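Long-range contacts in BH2358 protein (Bacillus halodurans C-125, PDB 2RBD), which is of unknown function but is a putative spore coat protein, built as a four-helix bundle of the ferritin clan: residues Leu32-Arg37 and Pro82-Ala87; Ser21-Leu26 and Gly76-Pro81. All coordinates share one frame; numbering follows the deposited sequence.

How the contacts relate
Both contacts pin the same element, the long crossover loop between helix 46-72 and helix 100-124, onto helix 16-42, and their centres lie about 17 Å apart. Contact 2 holds an early part of the loop, Gly76-Pro81, and is largely buried: an indole, a leucine and a proline pack there with a single water at the indole N-H. Contact 1 takes the next six residues, Pro82-Ala87, and lies at the surface, where two arginines, an aspartate, an amide and two waters do the work. Asn34 CG of contact 1 packs 3.6 Å from Pro81 CB of contact 2, and a second subunit touches both.

Contact 1. Residues Leu32-Arg37 and Pro82-Ala87; sequences LINGYR and PDRPAA
The guanidinium of Arg37 lies between two layers: Ile33 CG2 packs 3.5 Å above one face, and on the opposite face Asp83 stacks its carboxylate, the two planes only 18° apart. Asp83 OD1 sits 3.3 Å from Arg37 NE but well out of the guanidinium plane, so this salt bridge rests on charge and no N-H points at the oxygen. In plane, at the edge, Arg37 NH1 donates to a water that also lies within bonding distance of Pro82 O and perhaps donates to it. Asp83 OD1 also accepts from the backbone N of Arg84 at 2.7 Å, which ties the carboxylate to its own loop.

The Arg84 guanidinium meets Asn34 at its edge. Its NE donates to Asn34 OD1 at 3.0 Å from above the amide plane; bonds from NE to Asn34 O and from NH2 to OD1 are weak. A second water joins Asn34 OD1 to Pro82 O. Arg84 NH1 has its stronger partner in Arg97 O of the second subunit. The arrangement belongs to the long crossover between the second and third helices of a ferritin-like four-helix bundle, here laid along helix 16-42.

Contact 2. Residues Ser21-Leu26 and Gly76-Pro81; sequences STWTYL and GLPPAP
Where the long crossover of this ferritin-like four-helix bundle leaves helix 46-72 and starts back along helix 16-42, a proline of the loop settles between Trp23 and Leu26, one helical turn apart on that helix. Pro78 is the buried piece on the loop side, and its ring runs past the indole in the opposite direction. Over one face of the indole, Pro78 CG makes a CH-pi contact with the five-membered ring, 4.3 Å from its centroid and 18° off the normal. Pro78 CB lies over the same face, offset toward the rim, 3.8 Å from Trp23 CZ2. Trp23 CG stands anti to the backbone N (chi1 -176°), which starts the indole off toward the loop.

Leu26 meets the proline roughly at a right angle. Its CD2 touches Pro78 CD at 3.6 Å, while its CG packs against Pro78 CG; in one of the two conformers of Leu77, CD2 of that residue also comes within 4.1 Å of Leu26 CD2. Leu26 also touches Asn63 of helix 46-72, and Trp23 packs on Pro160 of the second subunit.

An alanine in place of Trp23 would probably open a gap beside Pro78, leaving one side of its ring without the indole face and the loop here less firmly seated on the helix.

The pyrrole edge of the indole faces polar atoms of the loop. Gly76 O lies near the ring plane, 3.1 Å from Trp23 CD1. A water, also in that plane, accepts from Trp23 NE1 at 3.0 Å and gives a weak hydrogen bond to Leu77 O at 2.8 Å.

Contact 1. Residues Leu32-Arg37 and Pro82-Ala87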
ATOM      1  N   LEU A  32     -14.094 -13.539   2.380  1.00 12.68           N
ATOM      2  CA  LEU A  32     -15.100 -12.532   1.973  1.00 11.91           C
ATOM      3  C   LEU A  32     -16.384 -13.166   1.447  1.00 12.62           C
ATOM      4  O   LEU A  32     -17.457 -12.710   1.768  1.00 12.69           O
ATOM      5  CB  LEU A  32     -14.524 -11.543   0.962  1.00 12.28           C
ATOM      6  CG  LEU A  32     -13.410 -10.601   1.449  1.00 11.43           C
ATOM      7  CD1 LEU A  32     -12.980  -9.723   0.261  1.00 17.15           C
ATOM      8  CD2 LEU A  32     -13.902  -9.710   2.619  1.00 15.55           C
ATOM      9  N   ILE A  33     -16.278 -14.269   0.709  1.00 11.16           N
ATOM     10  CA  ILE A  33     -17.450 -15.016   0.309  1.00 13.19           C
ATOM     11  C   ILE A  33     -18.278 -15.417   1.547  1.00 13.38           C
ATOM     12  O   ILE A  33     -19.490 -15.261   1.575  1.00 13.15           O
ATOM     13  CB  ILE A  33     -17.061 -16.215  -0.550  1.00 13.46           C
ATOM     14  CG1 ILE A  33     -16.566 -15.731  -1.942  1.00 15.37           C
ATOM     15  CG2 ILE A  33     -18.254 -17.134  -0.745  1.00 12.65           C
ATOM     16  CD1 ILE A  33     -15.875 -16.822  -2.761  1.00 13.96           C
ATOM     17  N   ASN A  34     -17.602 -15.943   2.563  1.00 14.47           N
ATOM     18  CA  ASN A  34     -18.284 -16.360   3.776  1.00 13.48           C
ATOM     19  C   ASN A  34     -18.940 -15.184   4.487  1.00 12.13           C
ATOM     20  O   ASN A  34     -20.102 -15.253   4.857  1.00 11.66           O
ATOM     21  CB  ASN A  34     -17.280 -17.071   4.683  1.00 14.35           C
ATOM     22  CG  ASN A  34     -17.870 -17.416   6.043  1.00 19.21           C
ATOM     23  OD1 ASN A  34     -18.866 -18.073   6.109  1.00 22.96           O
ATOM     24  ND2 ASN A  34     -17.253 -16.961   7.103  1.00 26.27           N
ATOM     25  N   GLY A  35     -18.211 -14.088   4.657  1.00 10.87           N
ATOM     26  CA  GLY A  35     -18.787 -12.896   5.304  1.00 11.46           C
ATOM     27  C   GLY A  35     -19.939 -12.289   4.541  1.00 11.62           C
ATOM     28  O   GLY A  35     -20.937 -11.895   5.131  1.00 12.73           O
ATOM     29  N   TYR A  36     -19.806 -12.231   3.226  1.00 12.45           N
ATOM     30  CA  TYR A  36     -20.849 -11.663   2.401  1.00 12.31           C
ATOM     31  C   TYR A  36     -22.096 -12.573   2.375  1.00 10.50           C
ATOM     32  O   TYR A  36     -23.196 -12.085   2.305  1.00 11.35           O
ATOM     33  CB  TYR A  36     -20.361 -11.407   0.975  1.00 12.49           C
ATOM     34  CG  TYR A  36     -19.369 -10.291   0.822  1.00 11.34           C
ATOM     35  CD1 TYR A  36     -18.700  -9.737   1.902  1.00 13.35           C
ATOM     36  CD2 TYR A  36     -19.005  -9.877  -0.436  1.00 14.40           C
ATOM     37  CE1 TYR A  36     -17.747  -8.712   1.718  1.00 15.77           C
ATOM     38  CE2 TYR A  36     -18.061  -8.862  -0.619  1.00 14.60           C
ATOM     39  CZ  TYR A  36     -17.446  -8.306   0.441  1.00 13.36           C
ATOM     40  OH  TYR A  36     -16.494  -7.326   0.220  1.00 14.74           O
ATOM     41  N   ARG A  37     -21.909 -13.889   2.405  1.00 11.41           N
ATOM     42  CA  ARG A  37     -23.054 -14.787   2.550  1.00 13.06           C
ATOM     43  C   ARG A  37     -23.785 -14.528   3.874  1.00 12.89           C
ATOM     44  O   ARG A  37     -25.022 -14.578   3.949  1.00 14.15           O
ATOM     45  CB  ARG A  37     -22.574 -16.217   2.414  1.00 10.70           C
ATOM     46  CG  ARG A  37     -22.325 -16.602   0.963  1.00 10.32           C
ATOM     47  CD  ARG A  37     -21.692 -17.977   0.893  1.00 12.84           C
ATOM     48  NE  ARG A  37     -21.776 -18.528  -0.457  1.00 14.65           N
ATOM     49  CZ  ARG A  37     -21.122 -19.622  -0.827  1.00 15.16           C
ATOM     50  NH1 ARG A  37     -20.256 -20.216  -0.032  1.00 17.22           N
ATOM     51  NH2 ARG A  37     -21.320 -20.124  -2.024  1.00 20.45           N
ATOM     52  N   PRO A  82     -17.579 -22.973   4.741  1.00 19.38           N
ATOM     53  CA  PRO A  82     -18.667 -23.497   3.969  1.00 19.88           C
ATOM     54  C   PRO A  82     -19.745 -22.474   3.670  1.00 20.06           C
ATOM     55  O   PRO A  82     -19.741 -21.362   4.238  1.00 20.14           O
ATOM     56  CB  PRO A  82     -19.251 -24.576   4.891  1.00 20.27           C
ATOM     57  CG  PRO A  82     -18.964 -24.111   6.221  1.00 18.29           C
ATOM     58  CD  PRO A  82     -17.634 -23.427   6.139  1.00 20.24           C
ATOM     59  N   ASP A  83     -20.669 -22.867   2.806  1.00 19.83           N
ATOM     60  CA  ASP A  83     -21.847 -22.086   2.511  1.00 20.54           C
ATOM     61  C   ASP A  83     -22.729 -22.035   3.776  1.00 18.62           C
ATOM     62  O   ASP A  83     -22.444 -22.731   4.776  1.00 19.30           O
ATOM     63  CB  ASP A  83     -22.555 -22.700   1.298  1.00 21.01           C
ATOM     64  CG  ASP A  83     -23.567 -21.781   0.654  1.00 23.33           C
ATOM     65  OD1 ASP A  83     -23.788 -20.636   1.105  1.00 20.86           O
ATOM     66  OD2 ASP A  83     -24.183 -22.206  -0.334  1.00 30.44           O
ATOM     67  N   ARG A  84     -23.720 -21.157   3.765  1.00 17.97           N
ATOM     68  CA  ARG A  84     -24.479 -20.827   4.970  1.00 17.44           C
ATOM     69  C   ARG A  84     -25.954 -21.059   4.737  1.00 16.09           C
ATOM     70  O   ARG A  84     -26.473 -20.836   3.650  1.00 15.78           O
ATOM     71  CB  ARG A  84     -24.319 -19.327   5.328  1.00 16.85           C
ATOM     72  CG  ARG A  84     -22.967 -18.979   5.857  1.00 20.11           C
ATOM     73  CD  ARG A  84     -22.858 -17.499   6.067  1.00 17.63           C
ATOM     74  NE  ARG A  84     -21.651 -17.267   6.831  1.00 19.90           N
ATOM     75  CZ  ARG A  84     -21.627 -17.150   8.137  1.00 20.98           C
ATOM     76  NH1 ARG A  84     -22.779 -17.142   8.805  1.00 18.92           N
ATOM     77  NH2 ARG A  84     -20.485 -17.002   8.756  1.00 25.75           N
ATOM     78  N   PRO A  85     -26.681 -21.430   5.783  1.00 16.48           N
ATOM     79  CA  PRO A  85     -28.126 -21.449   5.653  1.00 17.78           C
ATOM     80  C   PRO A  85     -28.766 -20.073   5.554  1.00 18.74           C
ATOM     81  O   PRO A  85     -28.176 -19.055   5.947  1.00 16.29           O
ATOM     82  CB  PRO A  85     -28.590 -22.188   6.922  1.00 18.67           C
ATOM     83  CG  PRO A  85     -27.502 -22.174   7.834  1.00 18.46           C
ATOM     84  CD  PRO A  85     -26.229 -21.837   7.120  1.00 17.30           C
ATOM     85  N   ALA A  86     -29.987 -20.020   5.031  1.00 18.06           N
ATOM     86  CA  ALA A  86     -30.763 -18.816   5.048  1.00 18.24           C
ATOM     87  C   ALA A  86     -31.190 -18.495   6.488  1.00 17.48           C
ATOM     88  O   ALA A  86     -31.299 -19.388   7.328  1.00 19.84           O
ATOM     89  CB  ALA A  86     -32.024 -18.988   4.182  1.00 21.68           C
ATOM     90  N   ALA A  87     -31.420 -17.222   6.749  1.00 19.82           N
ATOM     91  CA  ALA A  87     -31.914 -16.777   8.042  1.00 20.42           C
ATOM     92  C   ALA A  87     -32.930 -15.702   7.799  1.00 21.05           C
ATOM     93  O   ALA A  87     -32.840 -14.962   6.808  1.00 22.77           O
ATOM     94  CB  ALA A  87     -30.789 -16.212   8.876  1.00 17.46           C
TER
HETATM   95  O   HOH W   1     -19.451 -20.529   6.746  1.00 30.47           O
HETATM   96  O   HOH W   2     -18.786 -19.427   2.316  1.00 19.38           O

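Contact 2. Residues Ser21-Leu26 and Gly76-Pro81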
ATOM      1  N   SER A  21       1.309 -14.556  -2.804  1.00 13.61           N
ATOM      2  CA  SER A  21       0.308 -13.531  -3.088  0.60 13.73           C
ATOM      3  C   SER A  21      -0.998 -14.120  -3.637  1.00 13.73           C
ATOM      4  O   SER A  21      -2.088 -13.689  -3.255  1.00 14.44           O
ATOM      5  CB  SER A  21       0.859 -12.477  -4.039  0.60 13.17           C
ATOM      6  OG  SER A  21       1.842 -11.727  -3.365  0.60 16.13           O
ATOM      7  N   THR A  22      -0.895 -15.060  -4.568  1.00 13.00           N
ATOM      8  CA  THR A  22      -2.071 -15.669  -5.134  0.80 13.10           C
ATOM      9  C   THR A  22      -2.780 -16.544  -4.099  1.00 12.77           C
ATOM     10  O   THR A  22      -4.005 -16.526  -4.007  1.00 13.41           O
ATOM     11  CB  THR A  22      -1.779 -16.459  -6.422  0.80 15.34           C
ATOM     12  OG1 THR A  22      -0.850 -17.511  -6.167  0.80 17.60           O
ATOM     13  CG2 THR A  22      -1.258 -15.522  -7.515  0.80 15.17           C
ATOM     14  N   TRP A  23      -2.019 -17.309  -3.329  1.00 13.01           N
ATOM     15  CA  TRP A  23      -2.606 -18.089  -2.228  1.00 12.72           C
ATOM     16  C   TRP A  23      -3.338 -17.189  -1.240  1.00 12.63           C
ATOM     17  O   TRP A  23      -4.475 -17.482  -0.813  1.00 11.76           O
ATOM     18  CB  TRP A  23      -1.498 -18.863  -1.513  1.00 12.56           C
ATOM     19  CG  TRP A  23      -1.954 -19.776  -0.437  1.00 13.10           C
ATOM     20  CD1 TRP A  23      -2.213 -21.108  -0.563  1.00 16.59           C
ATOM     21  CD2 TRP A  23      -2.145 -19.467   0.942  1.00 12.41           C
ATOM     22  NE1 TRP A  23      -2.580 -21.639   0.631  1.00 15.90           N
ATOM     23  CE2 TRP A  23      -2.566 -20.662   1.581  1.00 13.60           C
ATOM     24  CE3 TRP A  23      -2.014 -18.302   1.706  1.00 14.50           C
ATOM     25  CZ2 TRP A  23      -2.838 -20.727   2.932  1.00 14.66           C
ATOM     26  CZ3 TRP A  23      -2.314 -18.362   3.035  1.00 16.21           C
ATOM     27  CH2 TRP A  23      -2.730 -19.567   3.638  1.00 16.08           C
ATOM     28  N   THR A  24      -2.712 -16.079  -0.865  1.00 11.13           N
ATOM     29  CA  THR A  24      -3.320 -15.155   0.048  1.00 12.62           C
ATOM     30  C   THR A  24      -4.600 -14.493  -0.534  1.00 12.30           C
ATOM     31  O   THR A  24      -5.611 -14.323   0.157  1.00 10.87           O
ATOM     32  CB  THR A  24      -2.283 -14.114   0.481  1.00 12.40           C
ATOM     33  OG1 THR A  24      -1.249 -14.750   1.240  1.00 13.20           O
ATOM     34  CG2 THR A  24      -2.919 -13.052   1.363  1.00 11.87           C
ATOM     35  N   TYR A  25      -4.558 -14.114  -1.798  1.00 13.03           N
ATOM     36  CA  TYR A  25      -5.706 -13.533  -2.471  1.00 12.08           C
ATOM     37  C   TYR A  25      -6.900 -14.496  -2.487  1.00 11.07           C
ATOM     38  O   TYR A  25      -8.058 -14.159  -2.255  1.00 12.23           O
ATOM     39  CB  TYR A  25      -5.287 -13.094  -3.889  1.00 13.84           C
ATOM     40  CG  TYR A  25      -6.302 -12.255  -4.630  1.00 10.90           C
ATOM     41  CD1 TYR A  25      -7.345 -12.848  -5.324  1.00 11.94           C
ATOM     42  CD2 TYR A  25      -6.223 -10.847  -4.644  1.00 14.63           C
ATOM     43  CE1 TYR A  25      -8.232 -12.086  -6.039  1.00 14.19           C
ATOM     44  CE2 TYR A  25      -7.134 -10.097  -5.344  1.00 18.30           C
ATOM     45  CZ  TYR A  25      -8.154 -10.706  -6.018  1.00 16.08           C
ATOM     46  OH  TYR A  25      -9.078  -9.994  -6.772  1.00 18.53           O
ATOM     47  N   LEU A  26      -6.628 -15.738  -2.837  1.00 11.91           N
ATOM     48  CA  LEU A  26      -7.649 -16.789  -2.814  1.00 12.93           C
ATOM     49  C   LEU A  26      -8.222 -16.979  -1.396  1.00 10.14           C
ATOM     50  O   LEU A  26      -9.419 -17.077  -1.221  1.00 12.40           O
ATOM     51  CB  LEU A  26      -7.014 -18.090  -3.332  1.00 13.26           C
ATOM     52  CG  LEU A  26      -7.871 -19.352  -3.282  1.00 15.54           C
ATOM     53  CD1 LEU A  26      -9.233 -19.166  -3.989  1.00 14.19           C
ATOM     54  CD2 LEU A  26      -7.087 -20.563  -3.860  1.00 14.72           C
ATOM     55  N   GLY A  76      -0.655 -26.157  -2.342  1.00 16.56           N
ATOM     56  CA  GLY A  76      -1.835 -26.450  -1.558  1.00 16.33           C
ATOM     57  C   GLY A  76      -2.787 -25.289  -1.478  1.00 16.67           C
ATOM     58  O   GLY A  76      -2.373 -24.149  -1.323  1.00 17.65           O
ATOM     59  N   LEU A  77      -4.064 -25.599  -1.550  1.00 15.75           N
ATOM     60  CA  LEU A  77      -5.116 -24.579  -1.498  0.70 16.07           C
ATOM     61  C   LEU A  77      -5.496 -24.277  -0.075  1.00 16.10           C
ATOM     62  O   LEU A  77      -5.432 -25.144   0.786  1.00 16.57           O
ATOM     63  CB  LEU A  77      -6.367 -25.020  -2.290  0.70 17.00           C
ATOM     64  CG  LEU A  77      -6.202 -25.325  -3.780  0.70 18.86           C
ATOM     65  CD1 LEU A  77      -7.545 -25.559  -4.484  0.70 18.41           C
ATOM     66  CD2 LEU A  77      -5.418 -24.222  -4.490  0.70 16.04           C
ATOM     67  N   PRO A  78      -5.885 -23.026   0.195  1.00 15.86           N
ATOM     68  CA  PRO A  78      -6.336 -22.690   1.537  1.00 16.53           C
ATOM     69  C   PRO A  78      -7.752 -23.225   1.786  1.00 16.79           C
ATOM     70  O   PRO A  78      -8.565 -23.249   0.891  1.00 17.38           O
ATOM     71  CB  PRO A  78      -6.358 -21.145   1.530  1.00 17.40           C
ATOM     72  CG  PRO A  78      -6.567 -20.791   0.143  1.00 17.89           C
ATOM     73  CD  PRO A  78      -5.958 -21.876  -0.724  1.00 18.01           C
ATOM     74  N   PRO A  79      -8.056 -23.630   2.996  1.00 18.79           N
ATOM     75  CA  PRO A  79      -9.396 -24.121   3.294  1.00 18.39           C
ATOM     76  C   PRO A  79     -10.385 -22.970   3.344  1.00 21.64           C
ATOM     77  O   PRO A  79     -10.099 -21.965   3.974  1.00 22.01           O
ATOM     78  CB  PRO A  79      -9.231 -24.762   4.659  1.00 21.22           C
ATOM     79  CG  PRO A  79      -8.077 -24.020   5.258  1.00 26.02           C
ATOM     80  CD  PRO A  79      -7.145 -23.714   4.143  1.00 21.47           C
ATOM     81  N   ALA A  80     -11.529 -23.159   2.711  1.00 19.89           N
ATOM     82  CA  ALA A  80     -12.598 -22.179   2.660  1.00 19.84           C
ATOM     83  C   ALA A  80     -13.726 -22.487   3.635  1.00 24.34           C
ATOM     84  O   ALA A  80     -14.117 -23.643   3.802  1.00 23.10           O
ATOM     85  CB  ALA A  80     -13.163 -22.151   1.280  1.00 18.20           C
ATOM     86  N   PRO A  81     -14.272 -21.460   4.297  1.00 20.94           N
ATOM     87  CA  PRO A  81     -15.503 -21.710   5.058  1.00 21.16           C
ATOM     88  C   PRO A  81     -16.642 -22.182   4.181  1.00 20.34           C
ATOM     89  O   PRO A  81     -16.691 -21.858   2.999  1.00 20.37           O
ATOM     90  CB  PRO A  81     -15.834 -20.348   5.632  1.00 21.22           C
ATOM     91  CG  PRO A  81     -14.565 -19.633   5.653  1.00 20.90           C
ATOM     92  CD  PRO A  81     -13.792 -20.088   4.452  1.00 21.35           C
TER
HETATM   93  O   HOH W   3      -3.127 -24.258   2.058  1.00 24.29           O